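Integron gene cassette protein HFX_CASS2 (PDB 3FXH) is of unknown function but is a helical protein encoded by an integron gene cassette of the mobile metagenome, with two subunits in its assembly. Local coordinates at residues V31-R36 with K75-A80; G99-T104 with L125-E130; D51-L56 with L118-I123. One frame throughout, in Å; residues are numbered along the deposited sequence.

Contact 1 of 3, residues V31-R36 with K75-A80; sequences VHEIIR and KLYYLA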
# COMPACT_ATOMS: atom_id res chain seq x y z
N VAL A 31 7.02 -4.42 -6.85
CA VAL A 31 6.64 -3.39 -5.87
C VAL A 31 5.30 -3.72 -5.23
O VAL A 31 5.11 -3.51 -4.04
CB VAL A 31 6.63 -1.95 -6.50
CG1 VAL A 31 6.01 -0.94 -5.53
CG2 VAL A 31 8.04 -1.50 -6.86
N HIS A 32 4.37 -4.26 -6.01
CA HIS A 32 3.11 -4.73 -5.44
C HIS A 32 3.40 -5.84 -4.42
O HIS A 32 2.78 -5.92 -3.37
CB HIS A 32 2.15 -5.25 -6.53
CG HIS A 32 1.42 -4.16 -7.26
ND1 HIS A 32 0.08 -4.25 -7.58
CD2 HIS A 32 1.84 -2.95 -7.72
CE1 HIS A 32 -0.29 -3.15 -8.22
NE2 HIS A 32 0.76 -2.35 -8.32
N GLU A 33 4.38 -6.68 -4.74
CA GLU A 33 4.81 -7.73 -3.84
C GLU A 33 5.41 -7.19 -2.54
O GLU A 33 5.17 -7.72 -1.45
CB GLU A 33 5.81 -8.65 -4.53
CG GLU A 33 6.62 -9.48 -3.57
CD GLU A 33 7.27 -10.67 -4.25
OE1 GLU A 33 8.49 -10.63 -4.48
OE2 GLU A 33 6.55 -11.63 -4.57
N ILE A 34 6.22 -6.14 -2.64
CA ILE A 34 6.75 -5.54 -1.43
C ILE A 34 5.63 -5.05 -0.54
O ILE A 34 5.63 -5.31 0.66
CB ILE A 34 7.69 -4.36 -1.74
CG1 ILE A 34 8.97 -4.88 -2.40
CG2 ILE A 34 8.02 -3.61 -0.45
CD1 ILE A 34 9.78 -3.77 -3.10
N ILE A 35 4.69 -4.32 -1.11
CA ILE A 35 3.57 -3.80 -0.33
C ILE A 35 2.83 -4.95 0.37
O ILE A 35 2.58 -4.89 1.57
CB ILE A 35 2.60 -2.94 -1.17
CG1 ILE A 35 3.34 -1.68 -1.67
CG2 ILE A 35 1.35 -2.57 -0.34
CD1 ILE A 35 2.48 -0.75 -2.55
N ARG A 36 2.52 -6.00 -0.38
CA ARG A 36 1.86 -7.18 0.20
C ARG A 36 2.62 -7.77 1.39
O ARG A 36 2.05 -8.02 2.43
CB ARG A 36 1.65 -8.26 -0.87
CG ARG A 36 1.03 -9.56 -0.34
CD ARG A 36 1.16 -10.70 -1.34
NE ARG A 36 2.52 -11.24 -1.38
CZ ARG A 36 3.24 -11.37 -2.49
NH1 ARG A 36 2.73 -11.00 -3.65
NH2 ARG A 36 4.46 -11.89 -2.44
N LYS A 75 7.46 -14.01 1.80
CA LYS A 75 7.30 -14.66 0.49
C LYS A 75 7.61 -13.68 -0.63
O LYS A 75 6.81 -12.77 -0.89
CB LYS A 75 5.87 -15.17 0.29
CG LYS A 75 5.52 -16.37 1.15
CD LYS A 75 4.21 -17.00 0.69
CE LYS A 75 3.99 -18.35 1.36
NZ LYS A 75 2.72 -18.98 0.88
N LEU A 76 8.76 -13.86 -1.27
CA LEU A 76 9.21 -12.94 -2.31
C LEU A 76 9.47 -13.65 -3.63
O LEU A 76 10.58 -14.08 -3.91
CB LEU A 76 10.48 -12.22 -1.86
CG LEU A 76 10.30 -11.32 -0.64
CD1 LEU A 76 11.62 -11.08 0.07
CD2 LEU A 76 9.61 -10.01 -1.02
N TYR A 77 8.44 -13.74 -4.47
CA TYR A 77 8.60 -14.41 -5.75
C TYR A 77 9.47 -13.60 -6.71
O TYR A 77 10.16 -14.17 -7.56
CB TYR A 77 7.24 -14.72 -6.37
CG TYR A 77 6.43 -15.69 -5.54
CD1 TYR A 77 6.64 -17.06 -5.64
CD2 TYR A 77 5.47 -15.24 -4.64
CE1 TYR A 77 5.92 -17.95 -4.87
CE2 TYR A 77 4.74 -16.13 -3.87
CZ TYR A 77 4.97 -17.48 -3.99
OH TYR A 77 4.24 -18.37 -3.24
N TYR A 78 9.44 -12.28 -6.58
CA TYR A 78 10.25 -11.42 -7.43
C TYR A 78 11.60 -11.04 -6.83
O TYR A 78 12.60 -10.97 -7.53
CB TYR A 78 9.49 -10.16 -7.81
CG TYR A 78 8.33 -10.42 -8.73
CD1 TYR A 78 7.07 -10.71 -8.22
CD2 TYR A 78 8.49 -10.40 -10.11
CE1 TYR A 78 6.00 -10.96 -9.06
CE2 TYR A 78 7.42 -10.66 -10.96
CZ TYR A 78 6.18 -10.93 -10.43
OH TYR A 78 5.11 -11.18 -11.25
N LEU A 79 11.63 -10.80 -5.52
CA LEU A 79 12.77 -10.13 -4.91
C LEU A 79 13.74 -11.04 -4.13
O LEU A 79 14.75 -10.57 -3.61
CB LEU A 79 12.30 -8.96 -4.04
CG LEU A 79 11.54 -7.94 -4.89
CD1 LEU A 79 10.60 -7.10 -4.05
CD2 LEU A 79 12.50 -7.06 -5.68
N ALA A 80 13.43 -12.33 -4.08
CA ALA A 80 14.34 -13.31 -3.49
C ALA A 80 15.40 -13.71 -4.52
O ALA A 80 15.06 -14.19 -5.60
CB ALA A 80 13.58 -14.54 -3.01

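Contact 2 of 3, residues G99-T104 with L125-E130; sequences GRHANT and LAILRE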
# COMPACT_ATOMS: atom_id res chain seq x y z
N GLY A 99 16.30 4.45 -1.53
CA GLY A 99 17.34 5.37 -1.10
C GLY A 99 17.01 6.79 -1.51
O GLY A 99 17.10 7.72 -0.69
N ARG A 100 16.62 6.97 -2.77
CA ARG A 100 16.30 8.29 -3.31
C ARG A 100 15.12 8.94 -2.61
O ARG A 100 15.18 10.10 -2.21
CB ARG A 100 16.01 8.21 -4.81
CG ARG A 100 17.23 7.90 -5.67
CD ARG A 100 16.91 8.01 -7.15
NE ARG A 100 16.19 6.85 -7.70
CZ ARG A 100 14.91 6.86 -8.05
NH1 ARG A 100 14.19 7.96 -7.91
NH2 ARG A 100 14.36 5.76 -8.56
N HIS A 101 14.03 8.19 -2.48
CA HIS A 101 12.82 8.74 -1.88
C HIS A 101 12.97 8.97 -0.38
O HIS A 101 12.53 10.00 0.14
CB HIS A 101 11.60 7.87 -2.22
CG HIS A 101 11.21 7.91 -3.67
ND1 HIS A 101 10.41 8.90 -4.20
CD2 HIS A 101 11.52 7.08 -4.69
CE1 HIS A 101 10.24 8.67 -5.49
NE2 HIS A 101 10.90 7.58 -5.82
N ALA A 102 13.61 8.04 0.32
CA ALA A 102 13.78 8.20 1.77
C ALA A 102 14.74 9.34 2.09
O ALA A 102 14.82 9.80 3.23
CB ALA A 102 14.25 6.91 2.41
N ASN A 103 15.49 9.79 1.08
CA ASN A 103 16.35 10.97 1.21
C ASN A 103 15.57 12.29 1.22
O ASN A 103 16.11 13.32 1.59
CB ASN A 103 17.40 11.00 0.09
CG ASN A 103 18.28 12.25 0.12
OD1 ASN A 103 19.16 12.38 0.97
ND2 ASN A 103 18.04 13.17 -0.81
N THR A 104 14.31 12.26 0.79
CA THR A 104 13.56 13.51 0.65
C THR A 104 12.23 13.55 1.40
O THR A 104 11.67 14.63 1.59
CB THR A 104 13.28 13.85 -0.83
OG1 THR A 104 12.39 12.87 -1.39
CG2 THR A 104 14.57 13.88 -1.63
N LEU A 125 4.44 3.55 -3.37
CA LEU A 125 3.52 4.21 -4.30
C LEU A 125 4.24 5.26 -5.12
O LEU A 125 3.96 5.46 -6.29
CB LEU A 125 2.31 4.83 -3.58
CG LEU A 125 1.58 3.92 -2.59
CD1 LEU A 125 0.57 4.72 -1.76
CD2 LEU A 125 0.87 2.79 -3.31
N ALA A 126 5.18 5.96 -4.49
CA ALA A 126 5.97 6.94 -5.23
C ALA A 126 6.79 6.22 -6.30
O ALA A 126 6.98 6.73 -7.38
CB ALA A 126 6.88 7.71 -4.29
N ILE A 127 7.25 5.01 -6.00
CA ILE A 127 8.07 4.24 -6.93
C ILE A 127 7.22 3.76 -8.10
O ILE A 127 7.65 3.79 -9.25
CB ILE A 127 8.77 3.05 -6.21
CG1 ILE A 127 9.78 3.58 -5.19
CG2 ILE A 127 9.51 2.14 -7.20
CD1 ILE A 127 10.44 2.48 -4.33
N LEU A 128 5.99 3.34 -7.80
CA LEU A 128 5.06 2.93 -8.83
C LEU A 128 4.81 4.05 -9.84
O LEU A 128 4.75 3.82 -11.04
CB LEU A 128 3.73 2.48 -8.22
CG LEU A 128 3.77 1.15 -7.46
CD1 LEU A 128 2.40 0.89 -6.85
CD2 LEU A 128 4.16 0.03 -8.42
N ARG A 129 4.64 5.27 -9.34
CA ARG A 129 4.49 6.42 -10.21
C ARG A 129 5.70 6.54 -11.14
O ARG A 129 5.56 6.79 -12.35
CB ARG A 129 4.34 7.70 -9.39
CG ARG A 129 3.00 7.84 -8.69
CD ARG A 129 2.84 9.26 -8.15
NE ARG A 129 1.53 9.49 -7.56
CZ ARG A 129 0.40 9.63 -8.25
NH1 ARG A 129 0.42 9.54 -9.57
NH2 ARG A 129 -0.75 9.84 -7.62
N GLU A 130 6.88 6.37 -10.57
CA GLU A 130 8.12 6.44 -11.34
C GLU A 130 8.15 5.39 -12.44
O GLU A 130 8.52 5.68 -13.57
CB GLU A 130 9.33 6.28 -10.43
CG GLU A 130 9.63 7.50 -9.58
CD GLU A 130 11.08 7.57 -9.19
OE1 GLU A 130 11.81 6.59 -9.44
OE2 GLU A 130 11.51 8.61 -8.65

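Contact 3 of 3, residues D51-L56 with L118-I123; sequences DQFHEL and LLAINI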
# COMPACT_ATOMS: atom_id res chain seq x y z
N ASP A 51 14.56 5.67 12.13
CA ASP A 51 16.02 5.78 12.00
C ASP A 51 16.59 4.59 11.23
O ASP A 51 17.43 4.76 10.34
CB ASP A 51 16.70 5.96 13.36
CG ASP A 51 16.85 7.43 13.74
OD1 ASP A 51 16.05 8.26 13.26
OD2 ASP A 51 17.77 7.75 14.52
N GLN A 52 16.14 3.38 11.56
CA GLN A 52 16.63 2.20 10.86
C GLN A 52 16.15 2.20 9.42
O GLN A 52 16.90 1.82 8.51
CB GLN A 52 16.19 0.92 11.56
CG GLN A 52 16.72 -0.33 10.89
CD GLN A 52 16.34 -1.60 11.61
OE1 GLN A 52 15.15 -1.86 11.84
NE2 GLN A 52 17.34 -2.39 11.98
N PHE A 53 14.91 2.63 9.18
CA PHE A 53 14.39 2.65 7.83
C PHE A 53 15.22 3.59 6.95
O PHE A 53 15.59 3.24 5.83
CB PHE A 53 12.91 3.02 7.75
CG PHE A 53 12.44 3.24 6.34
CD1 PHE A 53 12.21 2.15 5.51
CD2 PHE A 53 12.34 4.52 5.81
CE1 PHE A 53 11.85 2.34 4.19
CE2 PHE A 53 11.98 4.72 4.50
CZ PHE A 53 11.73 3.63 3.68
N HIS A 54 15.52 4.79 7.45
CA HIS A 54 16.29 5.75 6.66
C HIS A 54 17.73 5.28 6.42
O HIS A 54 18.30 5.53 5.36
CB HIS A 54 16.25 7.16 7.30
CG HIS A 54 14.96 7.88 7.05
ND1 HIS A 54 14.64 8.42 5.82
CD2 HIS A 54 13.89 8.11 7.85
CE1 HIS A 54 13.43 8.95 5.88
NE2 HIS A 54 12.96 8.78 7.10
N GLU A 55 18.30 4.60 7.40
CA GLU A 55 19.65 4.07 7.28
C GLU A 55 19.72 2.97 6.21
O GLU A 55 20.54 3.02 5.30
CB GLU A 55 20.13 3.54 8.64
CG GLU A 55 21.41 2.72 8.60
CD GLU A 55 21.89 2.32 9.99
OE1 GLU A 55 21.38 2.89 10.98
OE2 GLU A 55 22.76 1.43 10.10
N LEU A 56 18.83 1.99 6.32
CA LEU A 56 18.78 0.90 5.35
C LEU A 56 18.54 1.39 3.92
O LEU A 56 19.17 0.92 2.98
CB LEU A 56 17.70 -0.11 5.74
CG LEU A 56 17.97 -0.81 7.08
CD1 LEU A 56 16.81 -1.69 7.47
CD2 LEU A 56 19.26 -1.61 6.99
N LEU A 118 5.36 1.41 7.37
CA LEU A 118 4.24 2.06 6.70
C LEU A 118 4.73 3.22 5.86
O LEU A 118 4.10 3.60 4.87
CB LEU A 118 3.18 2.52 7.72
CG LEU A 118 2.67 1.38 8.62
CD1 LEU A 118 1.91 1.91 9.84
CD2 LEU A 118 1.78 0.43 7.78
N LEU A 119 5.85 3.83 6.25
CA LEU A 119 6.46 4.84 5.39
C LEU A 119 6.95 4.16 4.12
O LEU A 119 6.85 4.70 3.02
CB LEU A 119 7.63 5.52 6.11
CG LEU A 119 8.56 6.46 5.34
CD1 LEU A 119 7.81 7.59 4.65
CD2 LEU A 119 9.62 7.04 6.28
N ALA A 120 7.47 2.95 4.27
CA ALA A 120 7.93 2.18 3.11
C ALA A 120 6.80 1.93 2.12
O ALA A 120 7.01 1.95 0.90
CB ALA A 120 8.56 0.87 3.55
N ILE A 121 5.60 1.67 2.62
CA ILE A 121 4.45 1.46 1.73
C ILE A 121 4.15 2.73 0.93
O ILE A 121 3.89 2.68 -0.29
CB ILE A 121 3.24 1.00 2.51
CG1 ILE A 121 3.46 -0.45 2.99
CG2 ILE A 121 1.96 1.14 1.69
CD1 ILE A 121 2.38 -0.96 3.92
N ASN A 122 4.18 3.88 1.59
CA ASN A 122 3.99 5.15 0.89
C ASN A 122 5.06 5.38 -0.19
O ASN A 122 4.75 5.82 -1.29
CB ASN A 122 3.93 6.32 1.88
CG ASN A 122 2.58 6.42 2.56
OD1 ASN A 122 1.62 6.88 1.96
ND2 ASN A 122 2.50 5.98 3.82
N ILE A 123 6.31 5.07 0.14
CA ILE A 123 7.40 5.21 -0.82
C ILE A 123 7.19 4.24 -1.99
O ILE A 123 7.41 4.62 -3.15
CB ILE A 123 8.78 5.05 -0.14
CG1 ILE A 123 9.08 6.31 0.70
CG2 ILE A 123 9.89 4.88 -1.20
CD1 ILE A 123 10.32 6.22 1.56

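Contact 1 of 3, residues V31-R36 with K75-A80
Glu33 inserts its carboxylate into the loop 75-80 and buries 106 Å² there, more than any other residue of the pair. CG stands anti to the backbone N (chi1 162°) and the chain runs on extended, which carries the oxygens from helix 24-43 to a run of backbone amides. Glu33 OE1 accepts from Tyr78 N at 2.8 Å, on the syn side and 20° out of the carboxylate plane, and more weakly from Leu79 N at 3.3 Å. Glu33 OE2 takes Tyr77 N at 2.8 Å, again on the syn side. From the same face of the carboxylate plane, but on the anti side, Arg36 NH2 reaches Glu33 OE2 at 3.0 Å in a salt bridge one helical turn along. An acidic side chain thus ties an irregular connection, the link between helix 62-69 and helix 88-102, to helix 24-43 of this all-helical fold. Arg36 NH2 also donates to Lys75 O at 2.9 Å, with that oxygen at the edge of the guanidinium, so the one nitrogen bridges carboxylate and loop carbonyl. Leu79 adds the apolar part, 48 Å²: its CD1 presses on Ile34 CG1 at 3.2 Å, tighter than usual van der Waals contact, the two side chains crossing at about a right angle. Ile94 of helix 88-102 touches both.

Contact 2 of 3, residues G99-T104 with L125-E130
Arg100 and Glu130 meet from opposite directions, the guanidinium of one set end-on against the carboxylate of the other. The two planes lie only 6° apart, so the pair forms a nearly flat, two-pronged salt bridge between helix 88-102 and helix 116-131. NH2 of Arg100 donates to Glu130 OE1 at 2.8 Å, and NH1 of Arg100 to Glu130 OE2 at 2.9 Å. Each oxygen uses its syn lone pair, the side facing the other oxygen. The Arg100 chain bends at chi3 (-78°), which turns the NH1-NH2 edge toward the acid. An alanine here would remove both nitrogens and is likely to leave the Glu130 carboxylate without its charged mate and freer to rotate.

His101, with 74 Å² buried, is held differently. Its ring plane is turned 55° from the Glu130 carboxylate, and His101 NE2 comes to 3.1 Å from Glu130 OE2. Ala126 CB lies over one face of this imidazole, 4.0 Å from the His101 ring centroid, a CH-pi contact. Ile127 CG1 approaches His101 CD2 obliquely at 3.9 Å. The imidazole thus lies against helix 116-131, with Ala126 over one face and Glu130 CG at its edge, while Ile127 also packs on Phe93, Ala97 and Phe98 of helix 88-102.

The chemistry is that of a surface ion pair beside an aromatic-aliphatic contact: the charges of Arg100 and Glu130 largely offset each other, and the two-point grip would probably fix the rotation of the carboxylate and keep it in the guanidinium plane.

Contact 3 of 3, residues D51-L56 with L118-I123
Phe53 is the first residue of 51-56 to meet helix 116-131, and it accounts for most of the surface buried on its side, 78 Å². CG lies anti to the backbone N (chi1 172°), which sends the ring from helix 50-58 across to Leu119, Ala120 and Ile123. Different parts of the ring serve different partners. CD2 of Phe53 meets Leu119 CD2 at 3.7 Å, the two side chains crossing at about a right angle, whereas CE1 of Phe53 rests against Ala120 CB, also at 3.7 Å. Farthest out, Phe53 CZ points at Ile123 CD1, 3.6 Å away; that methyl sits at the ring edge, near its plane, the two side chains coming from opposite directions. One residue on, His54 adds a smaller contact, NE2 to Leu119 CD2 at 3.9 Å, so the same leucine methyl touches both aromatic residues.

No hydrogen bond joins the segments, and the packing is mainly apolar, with the His54 imidazole at its margin: the axes pass 11.1 Å apart at 42°, a separation spanned by the large ring opposite the small Ala120. Phe53 also touches Phe98 and Ala102 of helix 88-102 and meets Phe62 of helix 62-69 edge-to-face, while Ala120 and Ile121 pack on Ile38 of helix 24-43. The contact lies in the core where helices 50-58, 62-69, 88-102 and 116-131 converge.

Overall arrangement
Contacts 2 and 3 share helix 116-131 and are neighbours, their centres about 10 Å apart; Ala102 CB lies 3.8 Å from Phe53 CE2, and His101 CB lies 3.6 Å from Ile123 CG2. Contact 1 is on the other side of the chain's centre, its centre about 17 Å from that of contact 2 and about 16 Å from that of contact 3. Helix 24-43 nevertheless bridges the gap: Val31 CG1 packs on Leu128 CD2 at 3.6 Å, and Ile35 CG2 approaches Ile121 CG2 at 4.3 Å. All three contacts include residues that touch the second subunit, for instance Ile35 against Leu125 of that subunit.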